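Local coordinates for protein carboxylesterase (Ferroplasma acidiphilum, PDB 3WJ2) that probably hydrolyses carboxylic ester bonds, acting as a carboxylesterase of the alpha/beta-hydrolase fold, at residues Ala78-His83 / Ile111-Arg116; Leu182-Leu187 / Glu249-Arg254. All coordinates share one frame; numbering follows the deposited sequence.

Interaction 1 (Ala78-His83 / Ile111-Arg116); sequences AILYYH and ISIEYR
Tyr115 OH donates to His83 O over 2.7 Å, from a position tilted 33° out of the carbonyl plane. Upstream, Ile79-Tyr81 pairs with Ile111-Ile113 in parallel register: Ile111 N donates to Ile79 O, Tyr81 N to Ile111 O and Ile113 N to Tyr81 O, all at 2.8 to 2.9 Å. Beyond Tyr81 O, a water joins the two segments through four bonds; it accepts from His83 N and Ser112 OG and donates to Tyr81 O and Ile113 O. A second water bridges His83 NE2 and Tyr115 O. The His83 and Tyr115 rings form an offset stack, planes at 13° and centroids 4.5 Å apart, with Tyr115 CE2 over one imidazole face near its rim. On the face holding Leu80, Ile111 and Ile113, Leu80 CD2 lies 3.8 Å from Ile111 CD1. With CG1 anti to its carbonyl carbon (chi1 -64°), Ile113 runs alongside Tyr82 and brings CD1 to 3.6 Å from Tyr82 CE1; Tyr82 OH bonds to Ser133 of helix 125-139, which covers this face. Strand 78-82, helix 96-106 and strand 109-113 form a beta-alpha-beta crossover that sets the two strands side by side, and His83 fits the start of the HGG oxyanion-hole motif of hormone-sensitive-lipase relatives.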
loop_
_atom_site.group_PDB
_atom_site.type_symbol
_atom_site.label_atom_id
_atom_site.label_comp_id
_atom_site.label_asym_id
_atom_site.label_seq_id
_atom_site.Cartn_x
_atom_site.Cartn_y
_atom_site.Cartn_z
ATOM N N ALA B 78 27.683 -14.955 -21.754
ATOM C CA ALA B 78 26.361 -15.463 -22.049
ATOM C C ALA B 78 25.434 -15.352 -20.876
ATOM O O ALA B 78 25.883 -15.469 -19.718
ATOM C CB ALA B 78 26.389 -16.950 -22.453
ATOM N N ILE B 79 24.144 -15.269 -21.215
ATOM C CA ILE B 79 23.058 -15.492 -20.204
ATOM C C ILE B 79 22.288 -16.741 -20.622
ATOM O O ILE B 79 21.858 -16.833 -21.764
ATOM C CB ILE B 79 22.161 -14.271 -20.229
ATOM C CG1 ILE B 79 22.794 -13.032 -19.673
ATOM C CG2 ILE B 79 20.800 -14.573 -19.551
ATOM C CD1 ILE B 79 23.260 -13.093 -18.188
ATOM N N LEU B 80 22.108 -17.690 -19.695
ATOM C CA LEU B 80 21.201 -18.818 -19.942
ATOM C C LEU B 80 19.810 -18.306 -19.567
ATOM O O LEU B 80 19.633 -17.830 -18.430
ATOM C CB LEU B 80 21.590 -20.034 -19.132
ATOM C CG LEU B 80 23.098 -20.317 -19.187
ATOM C CD1 LEU B 80 23.289 -21.647 -18.392
ATOM C CD2 LEU B 80 23.626 -20.372 -20.576
ATOM N N TYR B 81 18.857 -18.426 -20.484
ATOM C CA TYR B 81 17.502 -17.851 -20.291
ATOM C C TYR B 81 16.536 -18.977 -20.155
ATOM O O TYR B 81 16.437 -19.886 -21.023
ATOM C CB TYR B 81 17.108 -16.946 -21.499
ATOM C CG TYR B 81 15.923 -16.108 -21.064
ATOM C CD1 TYR B 81 16.187 -14.886 -20.402
ATOM C CD2 TYR B 81 14.627 -16.586 -21.253
ATOM C CE1 TYR B 81 15.108 -14.103 -19.939
ATOM C CE2 TYR B 81 13.522 -15.806 -20.711
ATOM C CZ TYR B 81 13.824 -14.617 -20.044
ATOM O OH TYR B 81 12.781 -13.887 -19.507
ATOM N N TYR B 82 15.725 -18.956 -19.098
ATOM C CA TYR B 82 14.692 -19.951 -18.898
ATOM C C TYR B 82 13.322 -19.302 -18.989
ATOM O O TYR B 82 12.909 -18.423 -18.227
ATOM C CB TYR B 82 14.808 -20.671 -17.473
ATOM C CG TYR B 82 16.216 -21.264 -17.299
ATOM C CD1 TYR B 82 16.488 -22.509 -17.747
ATOM C CD2 TYR B 82 17.278 -20.462 -16.722
ATOM C CE1 TYR B 82 17.796 -23.020 -17.717
ATOM C CE2 TYR B 82 18.565 -20.990 -16.659
ATOM C CZ TYR B 82 18.774 -22.284 -17.107
ATOM O OH TYR B 82 20.042 -22.835 -17.122
ATOM N N HIS B 83 12.567 -19.711 -20.027
ATOM C CA HIS B 83 11.315 -18.971 -20.330
ATOM C C HIS B 83 10.254 -19.195 -19.258
ATOM O O HIS B 83 10.319 -20.142 -18.412
ATOM C CB HIS B 83 10.718 -19.586 -21.679
ATOM C CG HIS B 83 10.255 -21.021 -21.583
ATOM N ND1 HIS B 83 9.000 -21.397 -21.141
ATOM C CD2 HIS B 83 10.883 -22.162 -21.927
ATOM C CE1 HIS B 83 8.922 -22.709 -21.174
ATOM N NE2 HIS B 83 10.058 -23.188 -21.639
ATOM N N ILE B 111 21.083 -17.812 -24.379
ATOM C CA ILE B 111 20.864 -19.223 -24.689
ATOM C C ILE B 111 19.547 -19.593 -24.048
ATOM O O ILE B 111 19.451 -19.777 -22.819
ATOM C CB ILE B 111 22.024 -20.148 -24.184
ATOM C CG1 ILE B 111 23.356 -19.627 -24.813
ATOM C CG2 ILE B 111 21.712 -21.648 -24.557
ATOM C CD1 ILE B 111 24.621 -20.410 -24.274
ATOM N N SER B 112 18.527 -19.773 -24.869
ATOM C CA SER B 112 17.184 -20.059 -24.371
ATOM C C SER B 112 17.022 -21.553 -24.242
ATOM O O SER B 112 17.196 -22.340 -25.216
ATOM C CB SER B 112 16.186 -19.411 -25.349
ATOM O OG SER B 112 14.858 -19.803 -24.974
ATOM N N ILE B 113 16.760 -22.021 -23.010
ATOM C CA ILE B 113 16.737 -23.465 -22.733
ATOM C C ILE B 113 15.359 -24.015 -22.498
ATOM O O ILE B 113 14.538 -23.442 -21.752
ATOM C CB ILE B 113 17.626 -23.774 -21.500
ATOM C CG1 ILE B 113 19.083 -23.429 -21.839
ATOM C CG2 ILE B 113 17.533 -25.243 -21.078
ATOM C CD1 ILE B 113 19.898 -23.111 -20.588
ATOM N N GLU B 114 15.048 -25.088 -23.219
ATOM C CA GLU B 114 13.761 -25.774 -23.051
ATOM C C GLU B 114 13.772 -26.819 -21.969
ATOM O O GLU B 114 13.930 -28.048 -22.263
ATOM C CB GLU B 114 13.248 -26.461 -24.357
ATOM C CG GLU B 114 12.373 -25.590 -25.079
ATOM C CD GLU B 114 11.875 -26.226 -26.381
ATOM O OE1 GLU B 114 12.044 -27.457 -26.667
ATOM O OE2 GLU B 114 11.410 -25.394 -27.148
ATOM N N TYR B 115 13.463 -26.413 -20.729
ATOM C CA TYR B 115 13.301 -27.408 -19.650
ATOM C C TYR B 115 12.008 -28.155 -19.741
ATOM O O TYR B 115 11.119 -27.773 -20.529
ATOM C CB TYR B 115 13.373 -26.641 -18.288
ATOM C CG TYR B 115 12.313 -25.519 -18.157
ATOM C CD1 TYR B 115 11.010 -25.820 -17.654
ATOM C CD2 TYR B 115 12.622 -24.189 -18.579
ATOM C CE1 TYR B 115 10.097 -24.764 -17.548
ATOM C CE2 TYR B 115 11.698 -23.147 -18.386
ATOM C CZ TYR B 115 10.464 -23.486 -17.899
ATOM O OH TYR B 115 9.447 -22.559 -17.742
ATOM N N ARG B 116 11.916 -29.251 -19.012
ATOM C CA ARG B 116 10.737 -30.185 -19.111
ATOM C C ARG B 116 9.552 -29.550 -18.360
ATOM O O ARG B 116 9.706 -28.891 -17.285
ATOM C CB ARG B 116 11.102 -31.543 -18.570
ATOM C CG ARG B 116 12.124 -32.218 -19.558
ATOM C CD ARG B 116 12.665 -33.538 -18.949
ATOM N NE ARG B 116 13.381 -33.249 -17.702
ATOM C CZ ARG B 116 13.798 -34.141 -16.806
ATOM N NH1 ARG B 116 13.484 -35.441 -17.093
ATOM N NH2 ARG B 116 14.433 -33.789 -15.691
HETATM O O HOH W 1 13.711 -20.830 -22.430
HETATM O O HOH W 2 10.388 -25.841 -22.217
#

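Interaction 2 (Leu182-Leu187 / Glu249-Arg254); sequences LFYPSL and EYDPLR
Leu253 meets Ser186 through an extended side chain: CG stands anti to the carbonyl carbon (chi1 -65°) and CD1 anti to CA (chi2 -168°), which carries that methyl to 4.0 Å from Ser186 CA. The same methyl lies 4.1 Å from Tyr184 O and 4.1 Å from Pro185 O, so this one branch makes the contacts to three successive residues of 182-187. In Asp251, CG is anti to the backbone N (chi1 172°), and OD2 comes to 4.0 Å from Tyr184 CB, a packing contact oblique to the phenol ring. This is the region after the carboxyl ends of strands 180-183 and 243-248 of the alpha/beta-hydrolase sheet. Asp251, followed by Pro252, Leu253 and Arg254, matches the DPLR sequence that carries the triad acid in hormone-sensitive-lipase relatives; its side chain touches His281, consistent with that role. A type I turn runs from Asp251 to Arg254, where helix 254-266 begins. Leu253 N donates to Asp251 OD1 at 2.9 Å, arriving from above the carboxylate plane as a capping bond, while OD2 accepts from Asn248. No direct hydrogen bond crosses between the segments; one water donates both to Pro185 O (3.0 Å) and to Leu253 O (2.8 Å).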
loop_
_atom_site.group_PDB
_atom_site.type_symbol
_atom_site.label_atom_id
_atom_site.label_comp_id
_atom_site.label_asym_id
_atom_site.label_seq_id
_atom_site.Cartn_x
_atom_site.Cartn_y
_atom_site.Cartn_z
ATOM N N LEU B 182 16.048 -11.536 -12.818
ATOM C CA LEU B 182 14.775 -12.185 -12.473
ATOM C C LEU B 182 13.640 -11.266 -12.854
ATOM O O LEU B 182 13.316 -10.314 -12.171
ATOM C CB LEU B 182 14.685 -12.409 -10.882
ATOM C CG LEU B 182 15.920 -13.193 -10.376
ATOM C CD1 LEU B 182 15.870 -13.209 -8.780
ATOM C CD2 LEU B 182 16.069 -14.624 -10.926
ATOM N N PHE B 183 12.927 -11.634 -13.954
ATOM C CA PHE B 183 11.725 -10.862 -14.245
ATOM C C PHE B 183 10.549 -11.543 -13.608
ATOM O O PHE B 183 10.101 -12.664 -13.970
ATOM C CB PHE B 183 11.479 -10.908 -15.845
ATOM C CG PHE B 183 12.387 -10.011 -16.619
ATOM C CD1 PHE B 183 12.033 -8.684 -16.861
ATOM C CD2 PHE B 183 13.563 -10.547 -17.216
ATOM C CE1 PHE B 183 12.938 -7.833 -17.546
ATOM C CE2 PHE B 183 14.454 -9.692 -17.960
ATOM C CZ PHE B 183 14.095 -8.353 -18.147
ATOM N N TYR B 184 10.014 -10.836 -12.583
ATOM C CA TYR B 184 8.799 -11.272 -11.873
ATOM C C TYR B 184 8.672 -12.806 -11.657
ATOM O O TYR B 184 7.679 -13.478 -12.066
ATOM C CB TYR B 184 7.515 -10.639 -12.514
ATOM C CG TYR B 184 7.462 -10.709 -14.027
ATOM C CD1 TYR B 184 6.912 -11.827 -14.613
ATOM C CD2 TYR B 184 8.008 -9.648 -14.759
ATOM C CE1 TYR B 184 6.830 -11.833 -16.064
ATOM C CE2 TYR B 184 7.932 -9.608 -16.149
ATOM C CZ TYR B 184 7.365 -10.710 -16.727
ATOM O OH TYR B 184 7.325 -10.754 -18.167
ATOM N N PRO B 185 9.612 -13.407 -10.849
ATOM C CA PRO B 185 9.520 -14.845 -10.602
ATOM C C PRO B 185 8.321 -15.220 -9.652
ATOM O O PRO B 185 7.899 -14.370 -8.824
ATOM C CB PRO B 185 10.778 -15.126 -9.744
ATOM C CG PRO B 185 11.224 -13.749 -9.207
ATOM C CD PRO B 185 10.791 -12.726 -10.317
ATOM N N SER B 186 7.846 -16.450 -9.752
ATOM C CA SER B 186 7.006 -17.053 -8.698
ATOM C C SER B 186 8.067 -17.443 -7.608
ATOM O O SER B 186 9.208 -17.862 -7.932
ATOM C CB SER B 186 6.116 -18.181 -9.206
ATOM O OG SER B 186 6.982 -19.070 -9.960
ATOM N N LEU B 187 7.856 -17.163 -6.351
ATOM C CA LEU B 187 8.884 -17.520 -5.402
ATOM C C LEU B 187 8.363 -18.217 -4.118
ATOM O O LEU B 187 9.165 -18.670 -3.255
ATOM C CB LEU B 187 9.573 -16.272 -4.904
ATOM C CG LEU B 187 10.469 -15.542 -5.964
ATOM C CD1 LEU B 187 10.745 -14.082 -5.419
ATOM C CD2 LEU B 187 11.709 -16.301 -6.268
ATOM N N GLU B 249 3.808 -3.447 -10.984
ATOM C CA GLU B 249 2.801 -2.890 -10.007
ATOM C C GLU B 249 1.529 -3.687 -9.832
ATOM O O GLU B 249 1.128 -3.971 -8.695
ATOM C CB GLU B 249 2.485 -1.455 -10.455
ATOM C CG GLU B 249 1.609 -0.785 -9.400
ATOM C CD GLU B 249 1.371 0.667 -9.697
ATOM O OE1 GLU B 249 1.702 1.198 -10.754
ATOM O OE2 GLU B 249 0.855 1.347 -8.748
ATOM N N TYR B 250 0.935 -4.123 -10.949
ATOM C CA TYR B 250 -0.407 -4.734 -10.826
ATOM C C TYR B 250 -0.359 -6.212 -11.116
ATOM O O TYR B 250 -0.723 -6.664 -12.182
ATOM C CB TYR B 250 -1.269 -4.001 -11.877
ATOM C CG TYR B 250 -1.555 -2.531 -11.496
ATOM C CD1 TYR B 250 -2.266 -2.242 -10.352
ATOM C CD2 TYR B 250 -1.114 -1.517 -12.288
ATOM C CE1 TYR B 250 -2.499 -0.861 -10.010
ATOM C CE2 TYR B 250 -1.400 -0.186 -12.038
ATOM C CZ TYR B 250 -2.090 0.109 -10.871
ATOM O OH TYR B 250 -2.411 1.426 -10.598
ATOM N N ASP B 251 0.253 -6.931 -10.224
ATOM C CA ASP B 251 0.567 -8.374 -10.530
ATOM C C ASP B 251 0.444 -9.085 -9.192
ATOM O O ASP B 251 1.033 -8.665 -8.169
ATOM C CB ASP B 251 2.031 -8.432 -11.054
ATOM C CG ASP B 251 2.568 -9.847 -11.225
ATOM O OD1 ASP B 251 2.017 -10.854 -10.874
ATOM O OD2 ASP B 251 3.673 -9.849 -11.850
ATOM N N PRO B 252 -0.342 -10.161 -9.121
ATOM C CA PRO B 252 -0.460 -10.900 -7.826
ATOM C C PRO B 252 0.879 -11.376 -7.232
ATOM O O PRO B 252 1.024 -11.529 -6.015
ATOM C CB PRO B 252 -1.412 -12.043 -8.101
ATOM C CG PRO B 252 -1.455 -12.147 -9.654
ATOM C CD PRO B 252 -1.050 -10.850 -10.234
ATOM N N LEU B 253 1.888 -11.641 -8.097
ATOM C CA LEU B 253 3.180 -12.148 -7.648
ATOM C C LEU B 253 4.127 -11.094 -7.084
ATOM O O LEU B 253 5.237 -11.396 -6.680
ATOM C CB LEU B 253 3.937 -12.799 -8.846
ATOM C CG LEU B 253 3.201 -14.000 -9.333
ATOM C CD1 LEU B 253 4.158 -14.811 -10.326
ATOM C CD2 LEU B 253 2.573 -14.909 -8.356
ATOM N N ARG B 254 3.759 -9.796 -7.111
ATOM C CA ARG B 254 4.654 -8.704 -6.839
ATOM C C ARG B 254 5.191 -8.698 -5.386
ATOM O O ARG B 254 6.379 -8.488 -5.182
ATOM C CB ARG B 254 3.871 -7.384 -7.073
ATOM C CG ARG B 254 4.662 -6.084 -6.774
ATOM C CD ARG B 254 3.681 -4.891 -6.694
ATOM N NE ARG B 254 3.049 -4.960 -5.387
ATOM C CZ ARG B 254 2.069 -4.105 -5.049
ATOM N NH1 ARG B 254 1.505 -3.305 -5.966
ATOM N NH2 ARG B 254 1.556 -4.167 -3.821
HETATM O O HOH W 3 6.318 -13.984 -6.279
#

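Interactions 1 and 2 have centres about 19 Å apart and both reach one central sheet, in which strand 150-155 separates strand 78-82 from strand 180-183. They touch in packing where Tyr81 OH comes to 4.1 Å from Phe183 CD2. Strand 150-155 leads to a GxSxG pattern centred on Ser156, consistent with the nucleophile elbow; the side chains of Tyr81 and Tyr184 both touch it, and Tyr81 OH bonds to Asp155 within it. By family resemblance, interaction 1 would border the oxyanion-hole side of the site, and interaction 2 would include the likely triad acid, Asp251, whose side chain touches His281, the likely triad histidine.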